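Local coordinates for protein glutamate racemase (Francisella tularensis subsp. tularensis, PDB 3OUT) that belongs to the Asp/Glu/hydantoin racemase family and holds d-glutamic acid in a pocket between two alpha/beta halves, each built round a parallel sheet, at residues V116-T119 / P120-N124; I73-C77 / N78-A82; K24-M27 / S28-N32. One frame throughout, in Å; residues are numbered along the deposited sequence.

Contact 1: V116-T119 / P120-N124; sequences VIAT and PATIN
Thr119 is the N-cap of helix 120-125. Its hydroxyl OG1 accepts from the backbone of Thr122, N to OG1 3.1 Å, with an N-H...O angle of 159°. Its carbonyl takes the first regular helix bond, Ile123 N to Thr119 O at 2.9 Å. A chi1 of 64° sets OG1 of Thr119 between the backbone N and the carbonyl carbon, over the opening turn. A water joins Thr119 to Thr122. It accepts from Thr119 N at 3.0 Å and from Thr122 OG1 at 2.9 Å, so the backbone NH of Thr119 has a partner. Both threonine hydroxyls are also probably hydrogen-bonded to Thr79 OG1, on the helix that follows another strand. Thr119 itself touches the bound d-glutamic acid.

The packing is apolar and close. Ala118 CB presses on Thr122 CG2 at 3.4 Å, tighter than a usual carbon contact. Ile123 CD1 also meets Ala118 CB, at 3.7 Å. The same CD1 of Ile123 lies 4.1 Å from Val116 CG1, and these two side chains run antiparallel alongside each other. Pro120 supplies the first residue of the helix.

The helix folds back from strand 113-118, and the two short axes make an angle of 138°. The strand is an inner one of the four-stranded parallel sheet, bonded to strands 140-145 and 181-184. Ile123 rests on Ser143 and Pro145, while Ala121 packs against Ile83 of helix 78-92.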
loop_
_atom_site.group_PDB
_atom_site.type_symbol
_atom_site.label_atom_id
_atom_site.label_comp_id
_atom_site.label_asym_id
_atom_site.label_seq_id
_atom_site.Cartn_x
_atom_site.Cartn_y
_atom_site.Cartn_z
ATOM N N VAL B 116 25.916 -17.166 -10.842
ATOM C CA VAL B 116 25.061 -16.016 -10.448
ATOM C C VAL B 116 24.647 -16.148 -8.988
ATOM O O VAL B 116 24.169 -17.196 -8.553
ATOM C CB VAL B 116 23.790 -15.968 -11.298
ATOM C CG1 VAL B 116 22.961 -14.701 -10.992
ATOM C CG2 VAL B 116 24.165 -15.932 -12.773
ATOM N N ILE B 117 24.775 -15.047 -8.261
ATOM C CA ILE B 117 24.198 -14.937 -6.912
ATOM C C ILE B 117 23.262 -13.754 -6.920
ATOM O O ILE B 117 23.549 -12.728 -7.556
ATOM C CB ILE B 117 25.237 -14.787 -5.762
ATOM C CG1 ILE B 117 26.283 -13.690 -6.046
ATOM C CG2 ILE B 117 25.920 -16.159 -5.518
ATOM C CD1 ILE B 117 27.217 -13.313 -4.877
ATOM N N ALA B 118 22.161 -13.878 -6.174
ATOM C CA ALA B 118 21.144 -12.839 -6.150
ATOM C C ALA B 118 20.154 -13.121 -5.047
ATOM O O ALA B 118 20.257 -14.132 -4.359
ATOM C CB ALA B 118 20.407 -12.752 -7.561
ATOM N N THR B 119 19.156 -12.264 -4.933
ATOM C CA THR B 119 18.095 -12.504 -3.950
ATOM C C THR B 119 17.321 -13.782 -4.257
ATOM O O THR B 119 17.294 -14.272 -5.398
ATOM C CB THR B 119 17.070 -11.372 -3.896
ATOM O OG1 THR B 119 16.392 -11.306 -5.166
ATOM C CG2 THR B 119 17.670 -10.003 -3.546
ATOM N N PRO B 120 16.663 -14.330 -3.236
ATOM C CA PRO B 120 15.796 -15.491 -3.503
ATOM C C PRO B 120 14.795 -15.255 -4.627
ATOM O O PRO B 120 14.636 -16.129 -5.498
ATOM C CB PRO B 120 15.136 -15.732 -2.120
ATOM C CG PRO B 120 16.135 -15.271 -1.177
ATOM C CD PRO B 120 16.699 -14.016 -1.797
ATOM N N ALA B 121 14.117 -14.098 -4.650
ATOM C CA ALA B 121 13.173 -13.797 -5.738
ATOM C C ALA B 121 13.845 -13.825 -7.105
ATOM O O ALA B 121 13.320 -14.414 -8.038
ATOM C CB ALA B 121 12.441 -12.478 -5.518
ATOM N N THR B 122 15.028 -13.223 -7.213
ATOM C CA THR B 122 15.699 -13.178 -8.489
ATOM C C THR B 122 16.064 -14.571 -8.942
ATOM O O THR B 122 15.897 -14.900 -10.109
ATOM C CB THR B 122 16.933 -12.242 -8.420
ATOM O OG1 THR B 122 16.484 -10.908 -8.149
ATOM C CG2 THR B 122 17.819 -12.283 -9.709
ATOM N N ILE B 123 16.678 -15.360 -8.061
ATOM C CA ILE B 123 17.176 -16.676 -8.476
ATOM C C ILE B 123 15.968 -17.584 -8.782
ATOM O O ILE B 123 15.933 -18.251 -9.822
ATOM C CB ILE B 123 18.073 -17.322 -7.407
ATOM C CG1 ILE B 123 19.348 -16.517 -7.189
ATOM C CG2 ILE B 123 18.387 -18.794 -7.807
ATOM C CD1 ILE B 123 20.242 -16.364 -8.413
ATOM N N ASN B 124 14.938 -17.559 -7.919
ATOM C CA ASN B 124 13.753 -18.387 -8.131
ATOM C C ASN B 124 12.983 -17.999 -9.389
ATOM O O ASN B 124 12.340 -18.840 -9.993
ATOM C CB ASN B 124 12.799 -18.348 -6.934
ATOM C CG ASN B 124 13.374 -18.996 -5.711
ATOM O OD1 ASN B 124 14.277 -19.813 -5.790
ATOM N ND2 ASN B 124 12.863 -18.599 -4.552
HETATM O O HOH W 1 18.804 -9.912 -6.781
#

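Contact 2: I73-C77 / N78-A82; sequences IIIAC and NTISA. With DGL (D-glutamic acid), chain E.
Cys77 is the N-cap of helix 78-92, at the strand-to-helix turn of a beta-alpha-beta unit that lines the ligand pocket. Cys77 SG accepts from Ile80 N at 3.4 Å, and the N-H points almost straight at the sulfur (171°). Its chi1 of 177° sets SG anti to the backbone N and carries it over the first turn. The carbonyl of the same residue is gripped twice. Ser81 N reaches Cys77 O at 3.0 Å and Ser81 OG donates to it at 2.8 Å, from opposite faces of the carbonyl plane. Ile75 CG2 lies 3.2 Å from Ser81 OG and also packs on Ile80 CG2.

The helix start holds one carboxylate of d-glutamic acid. Asn78 N and ND2 both donate to DGL OE2, ND2 at 3.0 Å. Thr79 OG1 donates to DGL OE1 at 2.7 Å, helped by a weak bond from Thr79 N. The amide of Asn78 is fixed at its other end, where OD1 bonds to Tyr128 OH. The positive end of the helix probably adds to the hold on this anionic group.

Strand 72-75 runs parallel to strands 10-14 and 97-99. Ile80 packs on Phe13 of the former and on helix 51-67, and Ser81 faces helix 100-106.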
loop_
_atom_site.group_PDB
_atom_site.type_symbol
_atom_site.label_atom_id
_atom_site.label_comp_id
_atom_site.label_asym_id
_atom_site.label_seq_id
_atom_site.Cartn_x
_atom_site.Cartn_y
_atom_site.Cartn_z
ATOM N N ILE B 73 14.043 5.452 -18.244
ATOM C CA ILE B 73 14.076 4.732 -16.971
ATOM C C ILE B 73 15.223 3.744 -16.980
ATOM O O ILE B 73 15.396 3.044 -17.934
ATOM C CB ILE B 73 12.751 4.018 -16.729
ATOM C CG1 ILE B 73 11.660 5.051 -16.446
ATOM C CG2 ILE B 73 12.850 3.026 -15.521
ATOM C CD1 ILE B 73 10.245 4.523 -16.564
ATOM N N ILE B 74 15.975 3.682 -15.879
ATOM C CA ILE B 74 16.858 2.579 -15.629
ATOM C C ILE B 74 16.369 1.835 -14.392
ATOM O O ILE B 74 16.227 2.433 -13.312
ATOM C CB ILE B 74 18.329 3.033 -15.483
ATOM C CG1 ILE B 74 19.249 1.902 -14.995
ATOM C CG2 ILE B 74 18.465 4.243 -14.575
ATOM C CD1 ILE B 74 20.731 2.188 -15.455
ATOM N N ILE B 75 16.118 0.548 -14.550
ATOM C CA ILE B 75 15.756 -0.307 -13.381
ATOM C C ILE B 75 17.051 -0.780 -12.732
ATOM O O ILE B 75 17.799 -1.598 -13.289
ATOM C CB ILE B 75 14.902 -1.487 -13.790
ATOM C CG1 ILE B 75 13.682 -1.019 -14.600
ATOM C CG2 ILE B 75 14.536 -2.311 -12.528
ATOM C CD1 ILE B 75 12.722 -2.190 -15.016
ATOM N N ALA B 76 17.349 -0.183 -11.590
ATOM C CA ALA B 76 18.601 -0.419 -10.828
ATOM C C ALA B 76 18.610 -1.739 -10.067
ATOM O O ALA B 76 19.699 -2.297 -9.740
ATOM C CB ALA B 76 18.845 0.744 -9.869
ATOM N N CYS B 77 17.400 -2.229 -9.777
ATOM C CA CYS B 77 17.160 -3.380 -8.918
ATOM C C CYS B 77 17.083 -4.647 -9.765
ATOM O O CYS B 77 16.294 -4.730 -10.723
ATOM C CB CYS B 77 15.831 -3.188 -8.188
ATOM S SG CYS B 77 15.398 -4.604 -7.146
ATOM N N ASN B 78 17.894 -5.643 -9.417
ATOM C CA ASN B 78 17.871 -6.906 -10.111
ATOM C C ASN B 78 16.568 -7.680 -9.908
ATOM O O ASN B 78 16.119 -8.407 -10.794
ATOM C CB ASN B 78 19.030 -7.806 -9.673
ATOM C CG ASN B 78 20.387 -7.316 -10.140
ATOM O OD1 ASN B 78 20.922 -7.775 -11.187
ATOM N ND2 ASN B 78 20.981 -6.415 -9.358
ATOM N N THR B 79 15.964 -7.521 -8.741
ATOM C CA THR B 79 14.746 -8.247 -8.377
ATOM C C THR B 79 13.584 -7.710 -9.218
ATOM O O THR B 79 12.865 -8.480 -9.834
ATOM C CB THR B 79 14.436 -8.154 -6.834
ATOM O OG1 THR B 79 15.553 -8.654 -6.091
ATOM C CG2 THR B 79 13.148 -8.884 -6.500
ATOM N N ILE B 80 13.430 -6.390 -9.302
ATOM C CA ILE B 80 12.415 -5.799 -10.204
ATOM C C ILE B 80 12.715 -6.145 -11.668
ATOM O O ILE B 80 11.815 -6.525 -12.412
ATOM C CB ILE B 80 12.319 -4.266 -10.014
ATOM C CG1 ILE B 80 11.880 -3.940 -8.582
ATOM C CG2 ILE B 80 11.311 -3.638 -11.027
ATOM C CD1 ILE B 80 11.960 -2.420 -8.211
ATOM N N SER B 81 13.977 -6.052 -12.068
ATOM C CA SER B 81 14.325 -6.423 -13.466
ATOM C C SER B 81 13.971 -7.867 -13.816
ATOM O O SER B 81 13.554 -8.173 -14.930
ATOM C CB SER B 81 15.819 -6.240 -13.690
ATOM O OG SER B 81 16.226 -4.852 -13.565
ATOM N N ALA B 82 14.211 -8.769 -12.887
ATOM C CA ALA B 82 13.950 -10.180 -13.081
ATOM C C ALA B 82 12.471 -10.513 -13.286
ATOM O O ALA B 82 12.096 -11.430 -14.045
ATOM C CB ALA B 82 14.436 -10.958 -11.854
HETATM N N DGL E . 16.815 -3.785 -2.658
HETATM C CA DGL E . 16.892 -5.287 -2.606
HETATM C C DGL E . 15.647 -5.859 -1.991
HETATM O O DGL E . 14.620 -5.146 -1.927
HETATM C CB DGL E . 17.040 -5.946 -3.973
HETATM C CG DGL E . 18.194 -5.414 -4.835
HETATM C CD DGL E . 18.504 -6.245 -6.065
HETATM O OE1 DGL E . 17.955 -7.353 -6.215
HETATM O OE2 DGL E . 19.357 -5.779 -6.872
HETATM O OXT DGL E . 15.620 -7.057 -1.618
#

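Contact 3: K24-M27 / S28-N32; sequences KNLM and SILPN
Ser28 turns back on Asn25 with both its backbone and its side chain. Asn25 O accepts from Ser28 OG at 2.8 Å and from Ser28 N at 3.0 Å. The hydroxyl lies only modestly off the carbonyl plane, whereas the NH stands well above it. A chi1 of 81° puts OG between the backbone N and the carbonyl carbon, where it can turn to that oxygen. Water 2 donates to Ser28 OG at 3.2 Å and to Asn25 OD1 at 3.0 Å, so it bridges the two side chains. Ser28 N has a second, weak bond to Lys24 O, and Ile29 N a weak one to Asn25 O.

These shared acceptors are consistent with a loosely bonded last turn of helix 20-29, which links strands 10-14 and 35-39 in a beta-alpha-beta unit. Here bonds to the third residue back mix with bonds to the fourth.

Leu26 O is also used twice. Leu30 N makes the shorter bond to Leu26 O, 2.8 Å, and approaches nearly head-on to the carbonyl. Ile29 N comes to Leu26 O from above the plane at 3.2 Å. Packing across the turn is light. Leu26 CD2 lies 4.3 Å from Leu30 CD1, and Pro31 CB is 3.9 Å from Met27 O, where Met27 is modelled as selenomethionine. Leu26 packs on Ile10 and Val12 of strand 10-14, while Leu30 packs on Tyr216 of helix 208-221.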
loop_
_atom_site.group_PDB
_atom_site.type_symbol
_atom_site.label_atom_id
_atom_site.label_comp_id
_atom_site.label_asym_id
_atom_site.label_seq_id
_atom_site.Cartn_x
_atom_site.Cartn_y
_atom_site.Cartn_z
ATOM N N LYS B 24 25.087 7.405 -8.542
ATOM C CA LYS B 24 26.509 7.693 -8.478
ATOM C C LYS B 24 27.149 7.510 -9.887
ATOM O O LYS B 24 27.885 8.382 -10.392
ATOM C CB LYS B 24 27.170 6.815 -7.414
ATOM C CG LYS B 24 28.706 6.920 -7.331
ATOM C CD LYS B 24 29.315 5.740 -6.558
ATOM C CE LYS B 24 29.410 4.447 -7.413
ATOM N NZ LYS B 24 29.984 3.246 -6.687
ATOM N N ASN B 25 26.840 6.390 -10.512
ATOM C CA ASN B 25 27.433 6.071 -11.794
ATOM C C ASN B 25 27.015 7.104 -12.830
ATOM O O ASN B 25 27.759 7.563 -13.581
ATOM C CB ASN B 25 27.027 4.669 -12.265
ATOM C CG ASN B 25 27.653 3.543 -11.446
ATOM O OD1 ASN B 25 28.723 3.651 -10.944
ATOM N ND2 ASN B 25 26.987 2.470 -11.394
ATOM N N LEU B 26 25.735 7.424 -12.826
ATOM C CA LEU B 26 25.208 8.394 -13.779
ATOM C C LEU B 26 25.844 9.751 -13.600
ATOM O O LEU B 26 26.115 10.411 -14.539
ATOM C CB LEU B 26 23.662 8.518 -13.740
ATOM C CG LEU B 26 22.862 7.298 -14.183
ATOM C CD1 LEU B 26 21.382 7.501 -13.899
ATOM C CD2 LEU B 26 23.056 6.939 -15.648
HETATM N N MSE B 27 26.058 10.137 -12.348
HETATM C CA MSE B 27 26.648 11.430 -12.032
HETATM C C MSE B 27 28.090 11.507 -12.514
HETATM O O MSE B 27 28.653 12.593 -12.646
HETATM C CB MSE B 27 26.582 11.697 -10.527
HETATM C CG MSE B 27 25.206 12.103 -10.028
HETATM SE SE MSE B 27 25.133 12.291 -8.088
HETATM C CE MSE B 27 25.724 10.501 -7.589
ATOM N N SER B 28 28.687 10.349 -12.778
ATOM C CA SER B 28 30.067 10.307 -13.247
ATOM C C SER B 28 30.223 10.324 -14.761
ATOM O O SER B 28 31.268 10.651 -15.213
ATOM C CB SER B 28 30.813 9.095 -12.676
ATOM O OG SER B 28 30.525 7.937 -13.387
ATOM N N ILE B 29 29.161 9.949 -15.485
ATOM C CA ILE B 29 29.223 9.912 -16.967
ATOM C C ILE B 29 28.292 10.923 -17.641
ATOM O O ILE B 29 28.476 11.230 -18.833
ATOM C CB ILE B 29 28.998 8.493 -17.573
ATOM C CG1 ILE B 29 27.602 7.955 -17.265
ATOM C CG2 ILE B 29 30.038 7.511 -17.055
ATOM C CD1 ILE B 29 27.364 6.552 -17.823
ATOM N N LEU B 30 27.303 11.414 -16.886
ATOM C CA LEU B 30 26.276 12.333 -17.392
ATOM C C LEU B 30 26.058 13.438 -16.365
ATOM O O LEU B 30 24.986 13.585 -15.782
ATOM C CB LEU B 30 24.980 11.566 -17.682
ATOM C CG LEU B 30 24.913 10.702 -18.926
ATOM C CD1 LEU B 30 23.785 9.693 -18.865
ATOM C CD2 LEU B 30 24.754 11.682 -20.134
ATOM N N PRO B 31 27.086 14.255 -16.110
ATOM C CA PRO B 31 27.019 15.198 -15.014
ATOM C C PRO B 31 26.037 16.355 -15.180
ATOM O O PRO B 31 25.769 17.017 -14.179
ATOM C CB PRO B 31 28.450 15.766 -14.969
ATOM C CG PRO B 31 28.938 15.534 -16.333
ATOM C CD PRO B 31 28.424 14.225 -16.730
ATOM N N ASN B 32 25.502 16.551 -16.388
ATOM C CA ASN B 32 24.549 17.644 -16.643
ATOM C C ASN B 32 23.111 17.185 -16.598
ATOM O O ASN B 32 22.253 18.004 -16.800
ATOM C CB ASN B 32 24.741 18.297 -18.015
ATOM C CG ASN B 32 26.129 18.847 -18.253
ATOM O OD1 ASN B 32 26.770 19.414 -17.371
ATOM N ND2 ASN B 32 26.592 18.703 -19.503
HETATM O O HOH W 2 30.880 5.652 -11.175
#

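Along the chain the order is contact 3, contact 2, contact 1. Contacts 2 and 3 belong to beta-alpha-beta units of the same six-stranded parallel sheet. Their centres are about 18 Å apart, and their nearest atoms, about 4 Å apart, do not touch. Contact 1 belongs to the four-stranded sheet. Its centre is about 13 Å from that of contact 2, and the two meet directly, with Ala121 CB packed 3.8 Å from Thr79 CG2. The starts of two helices, each following a strand of a different sheet, thus come together beside the d-glutamic acid. The centres of contacts 3 and 1 are about 28 Å apart, across the chain's centre; contact 3 lies at a helix end away from the pocket.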